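Local coordinates for SVP1-like protein 2 (Kluyveromyces lactis, PDB 4V16) that probably binds phosphatidylinositol 3,5-bisphosphate through a beta-propeller of the WD repeat PROPPIN family and so associates with membranes, at residues 144-149 with 156-161; 173-178 with 205-210; 182-187 with 195-200; 224-229 with 242-247. All coordinates share one frame; numbering follows the deposited sequence.

Interaction 1: residues 144-149 with 156-161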
# COMPACT_ATOMS: atom_id res chain seq x y z
N LEU A 144 -5.63 0.66 -12.85
CA LEU A 144 -6.33 1.89 -12.46
C LEU A 144 -5.42 2.81 -11.66
O LEU A 144 -4.98 2.46 -10.56
CB LEU A 144 -7.58 1.54 -11.66
CG LEU A 144 -8.68 2.61 -11.60
CD1 LEU A 144 -9.26 2.88 -12.97
CD2 LEU A 144 -9.76 2.15 -10.64
N LEU A 145 -5.15 3.99 -12.21
CA LEU A 145 -4.24 4.95 -11.59
C LEU A 145 -5.00 6.05 -10.86
O LEU A 145 -5.94 6.63 -11.40
CB LEU A 145 -3.32 5.57 -12.65
CG LEU A 145 -2.35 6.66 -12.18
CD1 LEU A 145 -1.35 6.10 -11.17
CD2 LEU A 145 -1.62 7.27 -13.37
N VAL A 146 -4.57 6.33 -9.63
CA VAL A 146 -5.12 7.42 -8.84
C VAL A 146 -3.97 8.30 -8.34
O VAL A 146 -2.98 7.80 -7.83
CB VAL A 146 -5.94 6.91 -7.64
CG1 VAL A 146 -6.49 8.07 -6.82
CG2 VAL A 146 -7.07 6.01 -8.12
N TYR A 147 -4.12 9.61 -8.51
CA TYR A 147 -3.12 10.55 -8.03
C TYR A 147 -3.78 11.89 -7.70
O TYR A 147 -4.85 12.21 -8.20
CB TYR A 147 -2.01 10.74 -9.07
CG TYR A 147 -2.47 11.36 -10.38
CD1 TYR A 147 -2.93 10.57 -11.42
CD2 TYR A 147 -2.44 12.74 -10.57
CE1 TYR A 147 -3.35 11.12 -12.62
CE2 TYR A 147 -2.86 13.30 -11.76
CZ TYR A 147 -3.31 12.49 -12.78
OH TYR A 147 -3.72 13.05 -13.97
N SER A 148 -3.12 12.66 -6.84
CA SER A 148 -3.63 13.97 -6.43
C SER A 148 -3.17 15.06 -7.40
O SER A 148 -2.05 15.01 -7.91
CB SER A 148 -3.18 14.30 -5.01
OG SER A 148 -1.77 14.22 -4.88
N ASN A 149 -4.04 16.03 -7.66
CA ASN A 149 -3.70 17.16 -8.51
C ASN A 149 -2.51 17.92 -7.94
O ASN A 149 -2.37 18.02 -6.72
CB ASN A 149 -4.91 18.09 -8.66
CG ASN A 149 -4.63 19.27 -9.56
OD1 ASN A 149 -4.13 20.30 -9.11
ND2 ASN A 149 -4.95 19.13 -10.84
N ILE A 156 -8.38 14.52 -6.55
CA ILE A 156 -7.70 13.34 -7.09
C ILE A 156 -8.20 12.99 -8.49
O ILE A 156 -9.40 13.09 -8.77
CB ILE A 156 -7.87 12.11 -6.17
CG1 ILE A 156 -9.35 11.82 -5.89
CG2 ILE A 156 -7.13 12.33 -4.85
CD1 ILE A 156 -9.60 10.46 -5.31
N HIS A 157 -7.28 12.60 -9.36
CA HIS A 157 -7.62 12.12 -10.69
C HIS A 157 -7.72 10.60 -10.67
O HIS A 157 -6.86 9.93 -10.09
CB HIS A 157 -6.58 12.56 -11.72
CG HIS A 157 -6.45 14.05 -11.85
ND1 HIS A 157 -7.06 14.76 -12.86
CD2 HIS A 157 -5.77 14.95 -11.10
CE1 HIS A 157 -6.76 16.04 -12.72
NE2 HIS A 157 -5.99 16.19 -11.66
N VAL A 158 -8.76 10.06 -11.29
CA VAL A 158 -8.93 8.61 -11.41
C VAL A 158 -9.00 8.23 -12.89
O VAL A 158 -9.96 8.58 -13.58
CB VAL A 158 -10.21 8.13 -10.70
CG1 VAL A 158 -10.34 6.62 -10.80
CG2 VAL A 158 -10.19 8.57 -9.24
N THR A 159 -7.98 7.52 -13.35
CA THR A 159 -7.85 7.18 -14.77
C THR A 159 -7.50 5.71 -14.99
O THR A 159 -6.81 5.10 -14.17
CB THR A 159 -6.77 8.04 -15.45
OG1 THR A 159 -5.68 8.25 -14.54
CG2 THR A 159 -7.34 9.39 -15.87
N ARG A 160 -7.98 5.17 -16.10
CA ARG A 160 -7.71 3.79 -16.49
C ARG A 160 -6.63 3.76 -17.57
O ARG A 160 -6.77 4.42 -18.61
CB ARG A 160 -8.98 3.12 -17.00
CG ARG A 160 -8.84 1.64 -17.35
CD ARG A 160 -9.21 0.74 -16.17
NE ARG A 160 -10.58 0.97 -15.71
CZ ARG A 160 -11.18 0.28 -14.75
NH1 ARG A 160 -10.53 -0.71 -14.14
NH2 ARG A 160 -12.42 0.57 -14.40
N LEU A 161 -5.57 3.00 -17.34
CA LEU A 161 -4.51 2.86 -18.33
C LEU A 161 -4.98 1.95 -19.46
O LEU A 161 -5.10 0.74 -19.29
CB LEU A 161 -3.23 2.31 -17.69
CG LEU A 161 -2.69 3.07 -16.49
CD1 LEU A 161 -1.28 2.60 -16.15
CD2 LEU A 161 -2.69 4.57 -16.73

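Interaction 2: residues 173-178 with 205-210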
# COMPACT_ATOMS: atom_id res chain seq x y z
N VAL A 173 -11.74 10.65 -14.39
CA VAL A 173 -12.60 11.33 -13.43
C VAL A 173 -11.80 12.17 -12.43
O VAL A 173 -10.79 11.71 -11.90
CB VAL A 173 -13.46 10.32 -12.64
CG1 VAL A 173 -14.40 11.05 -11.69
CG2 VAL A 173 -14.24 9.44 -13.59
N LEU A 174 -12.27 13.38 -12.17
CA LEU A 174 -11.69 14.25 -11.15
C LEU A 174 -12.65 14.33 -9.97
O LEU A 174 -13.85 14.51 -10.15
CB LEU A 174 -11.40 15.64 -11.72
CG LEU A 174 -10.83 16.68 -10.75
CD1 LEU A 174 -9.85 17.58 -11.48
CD2 LEU A 174 -11.93 17.51 -10.11
N VAL A 175 -12.11 14.20 -8.76
CA VAL A 175 -12.92 14.18 -7.55
C VAL A 175 -12.38 15.13 -6.49
O VAL A 175 -11.23 15.00 -6.06
CB VAL A 175 -12.98 12.76 -6.94
CG1 VAL A 175 -13.88 12.74 -5.71
CG2 VAL A 175 -13.45 11.75 -7.97
N LYS A 176 -13.21 16.08 -6.08
CA LYS A 176 -12.88 16.92 -4.93
C LYS A 176 -13.06 16.10 -3.66
O LYS A 176 -14.14 16.08 -3.06
CB LYS A 176 -13.76 18.16 -4.91
N ALA A 177 -12.00 15.40 -3.26
CA ALA A 177 -12.09 14.43 -2.17
C ALA A 177 -12.20 15.08 -0.80
O ALA A 177 -13.01 14.67 0.03
CB ALA A 177 -10.88 13.51 -2.21
N HIS A 178 -11.37 16.10 -0.55
CA HIS A 178 -11.33 16.76 0.75
C HIS A 178 -11.04 18.25 0.64
O HIS A 178 -10.52 18.72 -0.38
CB HIS A 178 -10.28 16.10 1.65
CG HIS A 178 -10.57 14.68 1.99
ND1 HIS A 178 -11.33 14.31 3.08
CD2 HIS A 178 -10.18 13.52 1.40
CE1 HIS A 178 -11.41 13.00 3.15
NE2 HIS A 178 -10.72 12.49 2.14
N ARG A 205 -13.34 9.04 3.46
CA ARG A 205 -14.37 9.00 2.42
C ARG A 205 -14.11 7.89 1.41
O ARG A 205 -12.96 7.54 1.14
CB ARG A 205 -14.45 10.35 1.70
CG ARG A 205 -14.82 11.51 2.62
CD ARG A 205 -15.49 12.63 1.84
NE ARG A 205 -15.99 13.69 2.72
CZ ARG A 205 -15.37 14.84 2.96
NH1 ARG A 205 -14.21 15.13 2.38
NH2 ARG A 205 -15.92 15.72 3.78
N VAL A 206 -15.19 7.35 0.86
CA VAL A 206 -15.12 6.29 -0.14
C VAL A 206 -15.84 6.72 -1.42
O VAL A 206 -17.00 7.14 -1.36
CB VAL A 206 -15.74 4.98 0.37
CG1 VAL A 206 -15.63 3.88 -0.68
CG2 VAL A 206 -15.06 4.54 1.66
N PHE A 207 -15.15 6.62 -2.55
CA PHE A 207 -15.71 7.04 -3.84
C PHE A 207 -15.72 5.90 -4.85
O PHE A 207 -14.90 4.98 -4.76
CB PHE A 207 -14.90 8.20 -4.42
CG PHE A 207 -14.82 9.40 -3.52
CD1 PHE A 207 -13.80 9.52 -2.59
CD2 PHE A 207 -15.75 10.41 -3.61
CE1 PHE A 207 -13.72 10.62 -1.76
CE2 PHE A 207 -15.68 11.52 -2.78
CZ PHE A 207 -14.66 11.62 -1.86
N GLN A 208 -16.65 5.96 -5.79
CA GLN A 208 -16.67 5.04 -6.93
C GLN A 208 -15.69 5.50 -8.00
O GLN A 208 -15.72 6.65 -8.42
CB GLN A 208 -18.08 4.93 -7.52
CG GLN A 208 -18.96 3.90 -6.85
CD GLN A 208 -20.35 3.84 -7.45
OE1 GLN A 208 -20.54 4.16 -8.63
NE2 GLN A 208 -21.33 3.43 -6.65
N THR A 209 -14.84 4.59 -8.46
CA THR A 209 -13.87 4.91 -9.50
C THR A 209 -14.54 5.13 -10.86
O THR A 209 -13.93 5.67 -11.78
CB THR A 209 -12.82 3.81 -9.66
OG1 THR A 209 -13.47 2.56 -9.92
CG2 THR A 209 -11.98 3.69 -8.40
N ASP A 210 -15.80 4.71 -10.97
CA ASP A 210 -16.54 4.84 -12.22
C ASP A 210 -16.87 6.30 -12.52
O ASP A 210 -16.70 6.77 -13.64
CB ASP A 210 -17.83 4.02 -12.17
CG ASP A 210 -17.59 2.60 -11.70
OD1 ASP A 210 -16.47 2.08 -11.90
OD2 ASP A 210 -18.53 2.00 -11.12

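Interaction 3: residues 182-187 with 195-200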
# COMPACT_ATOMS: atom_id res chain seq x y z
N VAL A 182 -5.20 15.76 0.48
CA VAL A 182 -5.29 14.31 0.61
C VAL A 182 -3.97 13.73 1.09
O VAL A 182 -2.92 14.06 0.53
CB VAL A 182 -5.69 13.65 -0.72
CG1 VAL A 182 -5.69 12.13 -0.60
CG2 VAL A 182 -7.05 14.15 -1.18
N LYS A 183 -4.01 12.87 2.09
CA LYS A 183 -2.79 12.28 2.64
C LYS A 183 -2.44 10.97 1.95
O LYS A 183 -1.31 10.78 1.52
CB LYS A 183 -2.93 12.06 4.15
CG LYS A 183 -1.63 11.62 4.80
CD LYS A 183 -1.66 11.75 6.31
CE LYS A 183 -0.26 11.61 6.90
NZ LYS A 183 0.67 12.68 6.43
N MET A 184 -3.42 10.07 1.85
CA MET A 184 -3.20 8.82 1.14
C MET A 184 -4.48 8.30 0.50
O MET A 184 -5.56 8.85 0.69
CB MET A 184 -2.62 7.75 2.08
CG MET A 184 -3.50 7.39 3.25
SD MET A 184 -2.80 6.02 4.20
CE MET A 184 -3.09 4.66 3.07
N VAL A 185 -4.32 7.22 -0.26
CA VAL A 185 -5.37 6.68 -1.10
C VAL A 185 -5.24 5.17 -1.17
O VAL A 185 -4.12 4.64 -1.14
CB VAL A 185 -5.29 7.31 -2.52
CG1 VAL A 185 -5.84 6.36 -3.58
CG2 VAL A 185 -6.02 8.65 -2.55
N ARG A 186 -6.37 4.47 -1.26
CA ARG A 186 -6.37 3.02 -1.33
C ARG A 186 -7.49 2.48 -2.21
O ARG A 186 -8.67 2.68 -1.93
CB ARG A 186 -6.49 2.40 0.06
CG ARG A 186 -5.20 2.36 0.86
CD ARG A 186 -4.17 1.45 0.23
NE ARG A 186 -2.98 1.31 1.07
CZ ARG A 186 -1.99 2.20 1.12
NH1 ARG A 186 -2.04 3.30 0.38
NH2 ARG A 186 -0.95 1.99 1.92
N LEU A 187 -7.10 1.79 -3.28
CA LEU A 187 -8.05 1.08 -4.12
C LEU A 187 -8.42 -0.25 -3.48
O LEU A 187 -7.58 -0.89 -2.85
CB LEU A 187 -7.46 0.83 -5.51
CG LEU A 187 -7.46 2.01 -6.48
CD1 LEU A 187 -6.38 1.84 -7.54
CD2 LEU A 187 -8.83 2.13 -7.14
N ALA A 195 -10.71 4.52 -1.09
CA ALA A 195 -10.77 5.15 0.22
C ALA A 195 -9.80 6.33 0.28
O ALA A 195 -8.72 6.27 -0.31
CB ALA A 195 -10.45 4.14 1.31
N THR A 196 -10.19 7.39 0.98
CA THR A 196 -9.41 8.63 1.02
C THR A 196 -9.36 9.20 2.44
O THR A 196 -10.28 9.01 3.22
CB THR A 196 -9.98 9.69 0.07
OG1 THR A 196 -10.29 9.10 -1.20
CG2 THR A 196 -8.99 10.83 -0.14
N CYS A 197 -8.28 9.92 2.75
CA CYS A 197 -8.18 10.65 4.01
C CYS A 197 -7.30 11.88 3.86
O CYS A 197 -6.67 12.08 2.82
CB CYS A 197 -7.63 9.75 5.12
SG CYS A 197 -5.89 9.33 4.92
N SER A 198 -7.25 12.70 4.91
CA SER A 198 -6.50 13.96 4.88
C SER A 198 -5.51 14.06 6.03
O SER A 198 -5.24 13.09 6.74
CB SER A 198 -7.46 15.14 4.94
OG SER A 198 -8.46 15.03 3.95
N GLN A 199 -4.97 15.26 6.20
CA GLN A 199 -4.05 15.55 7.30
C GLN A 199 -4.78 15.44 8.63
O GLN A 199 -4.21 14.98 9.62
CB GLN A 199 -3.45 16.94 7.13
CG GLN A 199 -2.74 17.15 5.80
CD GLN A 199 -1.50 16.28 5.66
OE1 GLN A 199 -0.75 16.09 6.61
NE2 GLN A 199 -1.29 15.74 4.46
N ASP A 200 -6.03 15.87 8.65
CA ASP A 200 -6.85 15.79 9.86
C ASP A 200 -7.00 14.34 10.29
O ASP A 200 -6.88 14.02 11.47
CB ASP A 200 -8.23 16.41 9.62
CG ASP A 200 -8.16 17.86 9.19
OD1 ASP A 200 -7.08 18.49 9.35
OD2 ASP A 200 -9.17 18.38 8.68

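Interaction 4: residues 224-229 with 242-247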
# COMPACT_ATOMS: atom_id res chain seq x y z
N ARG A 224 -7.68 15.13 15.80
CA ARG A 224 -6.94 14.97 14.56
C ARG A 224 -5.71 14.08 14.75
O ARG A 224 -4.99 14.19 15.74
CB ARG A 224 -6.51 16.34 14.02
CG ARG A 224 -7.67 17.17 13.50
CD ARG A 224 -7.23 18.58 13.13
NE ARG A 224 -6.74 19.31 14.30
CZ ARG A 224 -6.37 20.59 14.27
NH1 ARG A 224 -6.43 21.29 13.15
NH2 ARG A 224 -5.93 21.17 15.38
N THR A 225 -5.50 13.20 13.77
CA THR A 225 -4.38 12.27 13.79
C THR A 225 -3.86 12.07 12.37
O THR A 225 -4.59 12.27 11.40
CB THR A 225 -4.78 10.90 14.37
OG1 THR A 225 -5.90 10.38 13.64
CG2 THR A 225 -5.13 11.01 15.85
N SER A 226 -2.60 11.67 12.26
CA SER A 226 -2.06 11.25 10.97
C SER A 226 -2.31 9.76 10.79
O SER A 226 -2.05 8.96 11.70
CB SER A 226 -0.56 11.57 10.88
OG SER A 226 0.17 10.89 11.89
N ILE A 227 -2.82 9.39 9.62
CA ILE A 227 -3.16 8.00 9.34
C ILE A 227 -1.98 7.26 8.73
O ILE A 227 -1.42 7.68 7.72
CB ILE A 227 -4.38 7.94 8.40
CG1 ILE A 227 -5.63 8.40 9.15
CG2 ILE A 227 -4.59 6.53 7.86
CD1 ILE A 227 -6.78 8.79 8.26
N ILE A 228 -1.61 6.15 9.36
CA ILE A 228 -0.41 5.41 8.99
C ILE A 228 -0.65 4.48 7.80
O ILE A 228 0.19 4.38 6.91
CB ILE A 228 0.12 4.57 10.17
CG1 ILE A 228 0.27 5.44 11.42
CG2 ILE A 228 1.44 3.91 9.81
CD1 ILE A 228 1.17 6.64 11.24
N ASP A 229 -1.79 3.78 7.81
CA ASP A 229 -2.11 2.89 6.70
C ASP A 229 -3.60 2.54 6.63
O ASP A 229 -4.30 2.55 7.64
CB ASP A 229 -1.29 1.61 6.79
CG ASP A 229 -1.28 0.82 5.49
OD1 ASP A 229 -1.34 1.45 4.41
OD2 ASP A 229 -1.21 -0.42 5.54
N VAL A 242 -5.24 2.35 10.58
CA VAL A 242 -4.37 2.55 11.74
C VAL A 242 -3.87 4.00 11.78
O VAL A 242 -3.36 4.51 10.78
CB VAL A 242 -3.17 1.59 11.73
CG1 VAL A 242 -2.23 1.88 12.89
CG2 VAL A 242 -3.64 0.14 11.80
N SER A 243 -4.02 4.64 12.93
CA SER A 243 -3.60 6.03 13.11
C SER A 243 -2.31 6.11 13.91
O SER A 243 -1.83 5.10 14.43
CB SER A 243 -4.70 6.82 13.82
OG SER A 243 -5.00 6.24 15.08
N ASP A 244 -1.75 7.31 14.01
CA ASP A 244 -0.55 7.51 14.81
C ASP A 244 -0.90 7.49 16.30
O ASP A 244 -0.02 7.51 17.16
CB ASP A 244 0.15 8.83 14.44
CG ASP A 244 -0.67 10.06 14.77
OD1 ASP A 244 -1.85 9.92 15.14
OD2 ASP A 244 -0.13 11.18 14.66
N LYS A 245 -2.20 7.44 16.60
CA LYS A 245 -2.68 7.10 17.94
C LYS A 245 -2.40 5.63 18.23
O LYS A 245 -2.44 5.20 19.38
CB LYS A 245 -4.18 7.37 18.07
CG LYS A 245 -4.56 8.65 18.78
CD LYS A 245 -5.99 8.55 19.28
CE LYS A 245 -6.56 9.89 19.70
NZ LYS A 245 -7.95 9.75 20.22
N TRP A 246 -2.13 4.88 17.17
CA TRP A 246 -1.85 3.45 17.24
C TRP A 246 -3.07 2.69 17.74
O TRP A 246 -3.00 1.83 18.62
CB TRP A 246 -0.63 3.18 18.13
CG TRP A 246 0.54 3.94 17.63
CD1 TRP A 246 1.24 4.91 18.30
CD2 TRP A 246 1.14 3.83 16.34
NE1 TRP A 246 2.25 5.39 17.50
CE2 TRP A 246 2.21 4.75 16.29
CE3 TRP A 246 0.88 3.04 15.22
CZ2 TRP A 246 3.02 4.89 15.17
CZ3 TRP A 246 1.69 3.18 14.10
CH2 TRP A 246 2.74 4.10 14.09
N THR A 247 -4.21 3.03 17.14
CA THR A 247 -5.45 2.30 17.30
C THR A 247 -5.83 1.69 15.95
O THR A 247 -5.84 2.38 14.93
CB THR A 247 -6.59 3.20 17.80
OG1 THR A 247 -6.21 3.82 19.04
CG2 THR A 247 -7.87 2.40 18.00

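Interaction 1: residues 144-149 with 156-161
The rings of Tyr147 and His157 lie nearly parallel, their planes 15° apart, but are offset, with little of one ring above the other. Above one Tyr147 face sits His157 CB, 3.7 Å from the ring centroid, a CH-pi contact. In return, Tyr147 OH lies over a face of the imidazole. Tyr147 CG stands between its backbone N and carbonyl carbon (chi1 64°), which brings the ring across to His157. The imidazole is also held from its edge. Asn149 ND2 gives a nearly straight 3.2 Å hydrogen bond to His157 NE2, in the plane of the ring, while Asn149 OD1 accepts from the backbone N of Phe151 and of Asn152. An alanine at Tyr147 would probably leave one flank of His157 uncovered, with its ring freer to tilt. The two strands form an antiparallel hairpin, the middle pair of a four-stranded propeller blade. Tyr147 pairs with His157, and Leu145 with Thr159, by two backbone hydrogen bonds each. On the other face Val146 and Val158 lie side by side, CG2 to CG2 at 4.2 Å. Farther along, Leu144 CD1 rests over a face of the Arg160 guanidinium, 3.6 Å from Arg160 NE.

Interaction 2: residues 173-178 with 205-210
Arg205 reaches across to the end of segment 173-178 and gives a hydrogen bond from NH1 to Ala177 O at 2.7 Å. The bond is bent, 132° at the hydrogen, and the oxygen lies 23° out of the guanidinium plane. His178 ND1 is also near, 3.1 Å from Arg205 NH1, but the angle is too poor for a hydrogen bond. The imidazole and the Arg205 chain run alongside in opposite senses, their flat groups 32° apart. The Arg205 chain is extended from CG to NE, which carries the guanidinium as far as the Ala177 carbonyl. Two residues along, Phe207 points its ring at Val175 and Ala177. Val175 CG1 sits over one face of that ring, 3.9 Å from the centroid, in a CH-pi contact. Ala177 CB touches the ring at Phe207 CE1, 4.1 Å away. At the far end Val173 CG2 packs on the backbone, 3.6 Å from Asp210 O.

Behind them, Phe207 packs on Thr196 and Leu214, and Arg205 NE has a long, weak ion pair with Glu217 OE1. Near Val173, Thr209 OG1 is hydrogen-bonded to Gly191 O.

The segments run antiparallel, yet the closest CA pair, Ala177 CA to Arg205 CA, is 7.5 Å apart, so this is side-chain packing and not a strand ladder. Strand 173-176 is the last strand of one propeller blade, next to strand 155-160. Strand 203-208 is the third of the following blade, between 193-198 and 214-219, so the contact packs two consecutive blades together.

Interaction 3: residues 182-187 with 195-200
Lys183 and Cys197 are joined through the backbone: Lys183 N gives a hydrogen bond to Cys197 O at 2.9 Å. The N-H points almost straight at the oxygen, with the donor tilted 29° from the carbonyl plane. At the other end Arg186 and Ala195 form a hydrogen-bonded pair. Arg186 N donates to Ala195 O at 3.1 Å, and Ala195 N donates to Arg186 O at 2.9 Å. Arg186 O accepts a second bond, from Trp232 NE1. The guanidinium of Arg186 is held at several atoms. NH1 bonds Val185 O of its own strand at 2.9 Å, NE makes a weak bond to Met230 O, and NH2 forms a salt bridge with Asp229.

The Lys183 side chain runs past Ser198, with Lys183 CB 3.6 Å from Ser198 O. It then bends at its end (chi4 62°), where Lys183 NZ comes within 3.7 Å of Gln199 OE1. An alanine in place of Lys183 has no ammonium, and the Gln199 amide would probably be left without its charged neighbour and freer to turn. Val182 CG1 meets Thr196 CG2 at 3.6 Å, the side chains nearly perpendicular to each other.

Strands 182-187 and 193-198 form an antiparallel hairpin. They are the first two strands of a blade in the curated WD 1 repeat, as expected of a WD-type beta-propeller.

Interaction 4: residues 224-229 with 242-247
Ile228 lays its CG1 against the six-membered part of the Trp246 indole, 3.8 Å from CZ3. Its CD1 goes on to Asp244 CB, 4.0 Å away. Asp244 and Ser226 are tied by one backbone bond and two weak side-chain bonds. Asp244 N donates to Ser226 O at 2.9 Å, and Asp244 OD2 takes the two weak bonds, from Ser226 OG and Ser226 N. Asp244 CG stands between its own backbone N and carbonyl carbon (chi1 66°), which turns the carboxylate toward Ser226. Beside it Thr225 CG2 touches Lys245 CG, and Lys245 NZ makes a salt bridge with Asp223.

Val242 is matched by two residues, Ile228 and Asp229, which makes a classic beta bulge. Val242 O accepts from Ile228 N at 2.8 Å and, weakly, from Asp229 N at 3.4 Å. Val242 N answers with a bond to Asp229 O at 3.1 Å. Segment 242-247 then leaves the ladder in a type I turn from Ser243 to Trp246, closed by Trp246 N to Ser243 O.

The contact lies at the open end of the hairpin 227-232 and 238-243. Ile227 and Ser226 touch strand 182-187 of the preceding blade. Asp229 and Val242 touch strand 285-288 of the next one.

The four contacts follow the propeller through three consecutive blades. Interaction 1 shares its blade with segment 173-178 of interaction 2, where Val158 N lies 2.7 Å from Val173 O. Interactions 2 and 3 meet in the next, where Arg205 O is 2.8 Å from Thr196 N. Between interactions 1 and 3 the blades pack through Val146 CG1 and Val185 CG1, 3.7 Å apart. Interaction 4 is tied to interaction 3 from blade to blade, by charge from Arg186 NH2 to Asp229 OD1 at 2.6 Å and by backbone from Asp200 O to Thr225 N at 2.8 Å. Interactions 1 and 4 do not touch; their centres are about 24 Å apart. In this construct an engineered Gly-Ser linker replaces loop 6CD, which belongs to the blade of interaction 4.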